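Local coordinates for DNA repair protein RECN (Deinococcus radiodurans, PDB 4ABY), which binds and hydrolyses ATP through its SMC-like head domain and may take part in the recombinational repair of DNA double-strand breaks, at residues R42-N47 with L101-W106; T50-E55 with R376-V381; D115-R120 with A129-E134. All blocks are in the same frame, centred on the assembly; numbering follows the deposited sequence.

Interaction 1. Residues R42-N47 with L101-W106; sequences RLEIRN and LVTGFW
R42 and F105, E44 and T103, and R46 and L101 form the three hydrogen-bonded pairs of an antiparallel ladder between 42-47 and 101-106, a worked example of how a two-faced strand pair sorts its chemistry. Six backbone bonds join the strands, whose axes come within 4.8 Å. The shortest runs from E44 N to T103 O at 2.7 Å, nearly straight at the hydrogen (174°), and T103 N returns the bond to E44 O.

The face of R42, E44, R46, L101, T103 and F105 is mixed. E44, its CG anti to the carbonyl carbon (chi1 -62°), lies side by side with T103, and the CB atoms of E44 and T103 are 4.1 Å apart. Farther out its carboxylate comes up obliquely to the F105 ring, the two planes 48° apart, with E44 OE2 3.6 Å from F105 CE1. The same OE2 uses its anti lone pair to take the N-H of R42 NE at 3.2 Å, in the guanidinium plane, as part of a salt bridge within the strand. R46 crosses L101 at a slant, its NH2 3.7 Å from L101 CB. An alanine in place of E44 would probably leave R42 NE without this carboxylate mate and open a gap beside F105 CE1.

The face of L43, I45 and V102 is wholly aliphatic; here L43 CD1 meets V102 CG1 at 4.3 Å. All three residues also pack on helix 69-83, which begins within the predicted ATP-binding loop.

The chemistry is thus divided: aliphatic groups alone face the helix, while the charged groups all lie on the other face, among F105 and L101, where E44 OE2 bonds the guanidinium of R42 while lying close to the F105 ring.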
# COMPACT_ATOMS: atom_id res chain seq x y z
N ARG A 42 -4.83 6.71 16.83
CA ARG A 42 -3.86 7.60 17.45
C ARG A 42 -2.44 7.18 17.09
O ARG A 42 -2.17 6.01 16.82
CB ARG A 42 -4.05 7.58 18.97
CG ARG A 42 -3.25 8.62 19.73
CD ARG A 42 -3.67 8.66 21.20
NE ARG A 42 -2.70 9.35 22.04
CZ ARG A 42 -2.73 10.65 22.29
NH1 ARG A 42 -3.68 11.42 21.77
NH2 ARG A 42 -1.80 11.20 23.06
N LEU A 43 -1.54 8.15 17.07
CA LEU A 43 -0.16 7.91 16.69
C LEU A 43 0.75 8.74 17.57
O LEU A 43 0.60 9.96 17.64
CB LEU A 43 0.05 8.28 15.22
CG LEU A 43 1.43 8.08 14.61
CD1 LEU A 43 1.86 6.62 14.69
CD2 LEU A 43 1.43 8.55 13.17
N GLU A 44 1.68 8.09 18.25
CA GLU A 44 2.60 8.80 19.13
C GLU A 44 4.03 8.63 18.66
O GLU A 44 4.54 7.52 18.57
CB GLU A 44 2.46 8.29 20.57
CG GLU A 44 1.09 8.51 21.18
CD GLU A 44 1.03 8.01 22.61
OE1 GLU A 44 2.08 7.59 23.14
OE2 GLU A 44 -0.07 8.04 23.20
N ILE A 45 4.68 9.75 18.36
CA ILE A 45 6.05 9.72 17.89
C ILE A 45 6.93 10.53 18.83
O ILE A 45 6.61 11.65 19.17
CB ILE A 45 6.17 10.28 16.47
CG1 ILE A 45 5.30 9.48 15.49
CG2 ILE A 45 7.61 10.27 16.01
CD1 ILE A 45 5.21 10.10 14.12
N ARG A 46 8.04 9.94 19.25
CA ARG A 46 8.97 10.64 20.13
C ARG A 46 10.39 10.57 19.59
O ARG A 46 10.88 9.50 19.24
CB ARG A 46 8.89 10.09 21.55
CG ARG A 46 9.64 10.91 22.59
CD ARG A 46 9.59 10.25 23.96
NE ARG A 46 10.04 8.86 23.90
CZ ARG A 46 11.31 8.47 24.00
NH1 ARG A 46 12.27 9.37 24.17
NH2 ARG A 46 11.62 7.18 23.94
N ASN A 47 11.04 11.73 19.51
CA ASN A 47 12.41 11.84 19.03
C ASN A 47 12.64 11.21 17.67
O ASN A 47 13.62 10.50 17.47
CB ASN A 47 13.38 11.25 20.05
CG ASN A 47 13.47 12.09 21.31
OD1 ASN A 47 13.20 13.29 21.29
ND2 ASN A 47 13.86 11.46 22.42
N LEU A 101 10.75 6.44 19.77
CA LEU A 101 9.66 5.53 20.06
C LEU A 101 8.47 5.84 19.18
O LEU A 101 8.11 7.00 19.01
CB LEU A 101 9.25 5.65 21.53
CG LEU A 101 7.98 4.92 21.93
CD1 LEU A 101 8.28 3.47 22.26
CD2 LEU A 101 7.34 5.61 23.11
N VAL A 102 7.84 4.81 18.63
CA VAL A 102 6.65 4.99 17.82
C VAL A 102 5.53 4.09 18.30
O VAL A 102 5.60 2.87 18.15
CB VAL A 102 6.92 4.68 16.35
CG1 VAL A 102 5.67 4.91 15.52
CG2 VAL A 102 8.08 5.52 15.83
N THR A 103 4.50 4.68 18.89
CA THR A 103 3.35 3.92 19.36
C THR A 103 2.12 4.20 18.49
O THR A 103 1.84 5.36 18.17
CB THR A 103 3.02 4.24 20.84
OG1 THR A 103 4.23 4.29 21.60
CG2 THR A 103 2.10 3.18 21.43
N GLY A 104 1.40 3.15 18.12
CA GLY A 104 0.19 3.30 17.33
C GLY A 104 -1.00 2.60 17.96
O GLY A 104 -0.87 1.48 18.45
N PHE A 105 -2.16 3.24 17.93
CA PHE A 105 -3.36 2.67 18.54
C PHE A 105 -4.49 2.49 17.53
O PHE A 105 -4.88 3.43 16.85
CB PHE A 105 -3.85 3.55 19.69
CG PHE A 105 -2.81 3.79 20.74
CD1 PHE A 105 -1.81 4.72 20.53
CD2 PHE A 105 -2.84 3.08 21.93
CE1 PHE A 105 -0.85 4.95 21.50
CE2 PHE A 105 -1.88 3.31 22.90
CZ PHE A 105 -0.88 4.25 22.68
N TRP A 106 -5.03 1.28 17.46
CA TRP A 106 -6.12 0.99 16.53
C TRP A 106 -7.50 0.94 17.20
O TRP A 106 -7.62 0.76 18.41
CB TRP A 106 -5.84 -0.31 15.78
CG TRP A 106 -4.86 -0.15 14.64
CD1 TRP A 106 -5.15 -0.11 13.31
CD2 TRP A 106 -3.44 0.01 14.74
NE1 TRP A 106 -4.00 0.05 12.57
CE2 TRP A 106 -2.94 0.13 13.43
CE3 TRP A 106 -2.54 0.06 15.82
CZ2 TRP A 106 -1.57 0.29 13.16
CZ3 TRP A 106 -1.19 0.22 15.55
CH2 TRP A 106 -0.72 0.34 14.23

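Interaction 2. Residues T50-E55 with R376-V381; sequences TITQLE and RTVSHV
T50 and S379 meet through both backbone and side chain, a compact example of how two sheets can be joined at their margins. The backbone link is S379 N to T50 O at 2.8 Å, the donor tilted 23° from the carbonyl plane.

The side chain of S379 can be followed outward from that bond. Its CB points toward 50-55 and lies 4.0 Å from I51 CG1, while on another side it comes 3.5 Å from T50 OG1. With OG anti to the carbonyl carbon (chi1 -77°), the hydroxyl continues to T50, where S379 OG and T50 OG1 are hydrogen-bonded at 2.8 Å; either could be the donor. The OG also sits 3.8 Å from T50 CB. T50 OG1 stands between its own backbone N and carbonyl carbon (chi1 64°). T50 thus holds S379 twice, by its carbonyl and by its hydroxyl. The side chain of S379 also touches A71 of the predicted ATP-binding loop.

Apolar contacts lie elsewhere along the two segments. T52 and V378 cross at about a right angle, and T52 CG2 is 3.5 Å from V378 CG1, while the hydroxyl of T52 is hydrogen-bonded to E373. Farther along, L54 CD2 reaches V381 CG2 at 4.2 Å, and I51 and V381 both pack on I75 of helix 69-83.

Within this chain, strand 51-57 is outermost in the antiparallel sheet and strand 376-383 outermost in the mixed sheet, and the contact joins the margins of the two sheets through strands far apart in sequence. An antiparallel beta subdomain set against a largely parallel core sheet, with the helix after the P-loop packed on both, is characteristic of the ABC-type ATPase head shared by RecN and SMC proteins.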
# COMPACT_ATOMS: atom_id res chain seq x y z
N THR A 50 12.50 15.51 13.03
CA THR A 50 12.22 16.88 13.47
C THR A 50 11.12 16.90 14.53
O THR A 50 10.53 17.95 14.80
CB THR A 50 11.77 17.77 12.30
OG1 THR A 50 10.53 17.28 11.79
CG2 THR A 50 12.81 17.75 11.20
N ILE A 51 10.86 15.75 15.12
CA ILE A 51 9.76 15.60 16.06
C ILE A 51 10.25 15.21 17.44
O ILE A 51 10.75 14.11 17.64
CB ILE A 51 8.78 14.53 15.58
CG1 ILE A 51 8.21 14.91 14.21
CG2 ILE A 51 7.66 14.33 16.58
CD1 ILE A 51 7.41 13.81 13.56
N THR A 52 10.12 16.13 18.39
CA THR A 52 10.47 15.85 19.77
C THR A 52 9.38 14.97 20.37
O THR A 52 9.65 13.83 20.78
CB THR A 52 10.59 17.15 20.58
OG1 THR A 52 9.37 17.89 20.47
CG2 THR A 52 11.74 17.99 20.05
N GLN A 53 8.16 15.49 20.41
CA GLN A 53 7.02 14.78 20.96
C GLN A 53 5.80 15.11 20.12
O GLN A 53 5.46 16.28 19.93
CB GLN A 53 6.78 15.21 22.41
CG GLN A 53 5.74 14.38 23.15
CD GLN A 53 6.34 13.15 23.81
OE1 GLN A 53 7.44 13.20 24.38
NE2 GLN A 53 5.62 12.03 23.75
N LEU A 54 5.14 14.08 19.60
CA LEU A 54 3.99 14.28 18.73
C LEU A 54 2.91 13.28 19.09
O LEU A 54 3.12 12.07 19.02
CB LEU A 54 4.41 14.12 17.25
CG LEU A 54 3.41 14.20 16.09
CD1 LEU A 54 2.91 12.82 15.67
CD2 LEU A 54 2.24 15.13 16.38
N GLU A 55 1.76 13.80 19.50
CA GLU A 55 0.61 12.96 19.78
C GLU A 55 -0.51 13.35 18.84
O GLU A 55 -1.06 14.44 18.93
CB GLU A 55 0.19 13.09 21.24
CG GLU A 55 1.19 12.47 22.19
CD GLU A 55 0.95 12.84 23.63
OE1 GLU A 55 0.39 13.93 23.88
OE2 GLU A 55 1.34 12.04 24.52
N ARG A 376 15.37 24.93 18.86
CA ARG A 376 15.31 24.09 17.67
C ARG A 376 13.93 24.13 17.04
O ARG A 376 12.92 24.02 17.73
CB ARG A 376 15.68 22.65 18.02
CG ARG A 376 17.16 22.45 18.28
CD ARG A 376 17.68 21.33 17.41
NE ARG A 376 17.71 20.06 18.11
CZ ARG A 376 17.90 18.89 17.51
NH1 ARG A 376 18.05 18.83 16.19
NH2 ARG A 376 17.93 17.77 18.23
N THR A 377 13.88 24.28 15.72
CA THR A 377 12.59 24.30 15.03
C THR A 377 12.08 22.88 14.81
O THR A 377 12.62 22.12 14.00
CB THR A 377 12.68 25.04 13.69
OG1 THR A 377 13.55 24.32 12.81
CG2 THR A 377 13.21 26.45 13.89
N VAL A 378 11.02 22.53 15.54
CA VAL A 378 10.45 21.19 15.49
C VAL A 378 9.11 21.17 14.77
O VAL A 378 8.57 22.21 14.41
CB VAL A 378 10.29 20.61 16.90
CG1 VAL A 378 11.65 20.52 17.58
CG2 VAL A 378 9.35 21.46 17.73
N SER A 379 8.58 19.97 14.55
CA SER A 379 7.34 19.80 13.80
C SER A 379 6.12 19.68 14.71
O SER A 379 6.19 19.11 15.80
CB SER A 379 7.41 18.58 12.87
OG SER A 379 8.19 18.87 11.72
N HIS A 380 5.01 20.22 14.23
CA HIS A 380 3.78 20.31 15.00
C HIS A 380 2.62 20.10 14.03
O HIS A 380 2.65 20.61 12.92
CB HIS A 380 3.75 21.67 15.71
CG HIS A 380 2.37 22.20 15.96
ND1 HIS A 380 1.52 21.67 16.91
CD2 HIS A 380 1.71 23.26 15.42
CE1 HIS A 380 0.39 22.35 16.92
NE2 HIS A 380 0.48 23.32 16.02
N VAL A 381 1.63 19.33 14.43
CA VAL A 381 0.51 19.00 13.56
C VAL A 381 -0.80 19.44 14.19
O VAL A 381 -0.92 19.46 15.41
CB VAL A 381 0.42 17.49 13.30
CG1 VAL A 381 -0.81 17.16 12.48
CG2 VAL A 381 1.68 16.98 12.63

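Interaction 3. Residues D115-R120 with A129-E134; sequences DSASRR and ARLSGE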
# COMPACT_ATOMS: atom_id res chain seq x y z
N ASP A 115 -6.00 -2.23 20.94
CA ASP A 115 -4.80 -2.76 20.29
C ASP A 115 -3.76 -1.70 20.02
O ASP A 115 -4.06 -0.64 19.47
CB ASP A 115 -5.17 -3.47 18.98
CG ASP A 115 -6.03 -4.68 19.20
OD1 ASP A 115 -7.24 -4.51 19.49
OD2 ASP A 115 -5.51 -5.81 19.09
N SER A 116 -2.52 -1.99 20.40
CA SER A 116 -1.41 -1.09 20.13
C SER A 116 -0.21 -1.86 19.58
O SER A 116 -0.09 -3.07 19.75
CB SER A 116 -1.02 -0.32 21.40
OG SER A 116 -0.56 -1.19 22.43
N ALA A 117 0.67 -1.14 18.89
CA ALA A 117 1.94 -1.68 18.44
C ALA A 117 2.97 -0.59 18.62
O ALA A 117 2.65 0.60 18.53
CB ALA A 117 1.85 -2.10 16.98
N SER A 118 4.21 -0.97 18.90
CA SER A 118 5.25 0.03 19.06
C SER A 118 6.59 -0.44 18.52
O SER A 118 6.85 -1.64 18.42
CB SER A 118 5.39 0.45 20.52
OG SER A 118 6.28 -0.40 21.22
N ARG A 119 7.44 0.53 18.18
CA ARG A 119 8.78 0.26 17.70
C ARG A 119 9.71 1.27 18.34
O ARG A 119 9.51 2.47 18.21
CB ARG A 119 8.82 0.38 16.18
CG ARG A 119 10.15 0.03 15.54
CD ARG A 119 10.49 -1.43 15.71
NE ARG A 119 11.59 -1.82 14.83
CZ ARG A 119 11.43 -2.22 13.57
NH1 ARG A 119 10.21 -2.28 13.05
NH2 ARG A 119 12.48 -2.55 12.84
N ARG A 120 10.72 0.78 19.06
CA ARG A 120 11.70 1.65 19.71
C ARG A 120 13.07 1.41 19.12
O ARG A 120 13.54 0.28 19.06
CB ARG A 120 11.75 1.37 21.22
CG ARG A 120 12.78 2.21 21.96
CD ARG A 120 12.84 1.84 23.44
NE ARG A 120 13.52 0.56 23.66
CZ ARG A 120 14.84 0.43 23.79
NH1 ARG A 120 15.63 1.50 23.73
NH2 ARG A 120 15.38 -0.77 23.98
N ALA A 129 10.35 -4.29 19.71
CA ALA A 129 9.01 -4.21 19.15
C ALA A 129 8.02 -4.62 20.24
O ALA A 129 8.36 -5.42 21.11
CB ALA A 129 8.88 -5.13 17.96
N ARG A 130 6.82 -4.06 20.19
CA ARG A 130 5.78 -4.44 21.15
C ARG A 130 4.43 -4.58 20.48
O ARG A 130 4.08 -3.83 19.58
CB ARG A 130 5.67 -3.44 22.29
CG ARG A 130 6.90 -3.35 23.19
CD ARG A 130 6.54 -2.85 24.58
NE ARG A 130 7.74 -2.64 25.39
CZ ARG A 130 7.74 -2.47 26.71
NH1 ARG A 130 6.60 -2.50 27.38
NH2 ARG A 130 8.88 -2.28 27.35
N LEU A 131 3.67 -5.57 20.93
CA LEU A 131 2.27 -5.71 20.55
C LEU A 131 1.45 -5.63 21.82
O LEU A 131 1.52 -6.53 22.67
CB LEU A 131 2.02 -7.03 19.84
CG LEU A 131 2.70 -7.25 18.49
CD1 LEU A 131 2.44 -8.66 18.02
CD2 LEU A 131 2.21 -6.23 17.48
N SER A 132 0.68 -4.56 21.96
CA SER A 132 -0.10 -4.33 23.17
C SER A 132 0.76 -4.52 24.42
O SER A 132 0.46 -5.36 25.27
CB SER A 132 -1.32 -5.25 23.22
OG SER A 132 -2.16 -5.04 22.10
N GLY A 133 1.83 -3.73 24.53
CA GLY A 133 2.64 -3.70 25.72
C GLY A 133 3.53 -4.91 25.95
O GLY A 133 4.23 -4.99 26.96
N GLU A 134 3.52 -5.84 25.00
CA GLU A 134 4.32 -7.05 25.12
C GLU A 134 5.53 -7.02 24.18
O GLU A 134 5.38 -6.85 22.97
CB GLU A 134 3.47 -8.29 24.82
CG GLU A 134 4.25 -9.59 24.89
CD GLU A 134 3.39 -10.81 24.60
OE1 GLU A 134 2.20 -10.64 24.28
OE2 GLU A 134 3.92 -11.93 24.69
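S118 and R130 form a hydrogen-bonded pair of an antiparallel hairpin, its strands running at 172° to each other with axes 4.7 Å apart. S118 N reaches R130 O at 2.9 Å, and R130 N returns the bond to S118 O. At the end of the ladder S132 N donates to S116 O over 2.8 Å, approaching from above the carbonyl plane. There the chain leaves strand 127-131 and reverses into strand 134-136 through a type I' turn from L131 to E134, with S132 and G133 at its two central positions.

Among the side chains, the S118 hydroxyl lies between its own backbone N and carbonyl carbon (chi1 87°), which sets S118 OG 3.3 Å from R130 CB and alongside the start of that arginine. S116 OG similarly faces the turn, 3.3 Å from S132 CA. On the opposite face A117 CB touches L131 CD2 at 4.2 Å.

The face of A117, A129 and L131 is covered by helix 138-145: A117 and L131 pack on W144, and A129 and L131 on L141. To one side strand 116-122 pairs with strand 99-105; to the other, strand 127-131 pairs with the short strand 134-136 at the sheet margin.

Overall arrangement
The three contacts sample one antiparallel sheet and its junction with the core sheet of the ATPase head. Interactions 1 and 3 have centres 10 Å apart and share an interface, where G104 N and A117 O probably hydrogen-bond at 2.9 Å. Interaction 2 lies on the other flank, its centre 13 Å from that of interaction 1, and N47 N probably bonds to T52 O at 2.8 Å. Between interactions 2 and 3 the nearest atoms are about 11 Å apart. Proximity to the predicted ATP site falls from interaction 2 through 1 to 3: the side chain of S379 lies about 3 Å from that of A71, that of I45 about 7 Å from that of S74, whereas interaction 3 is remote.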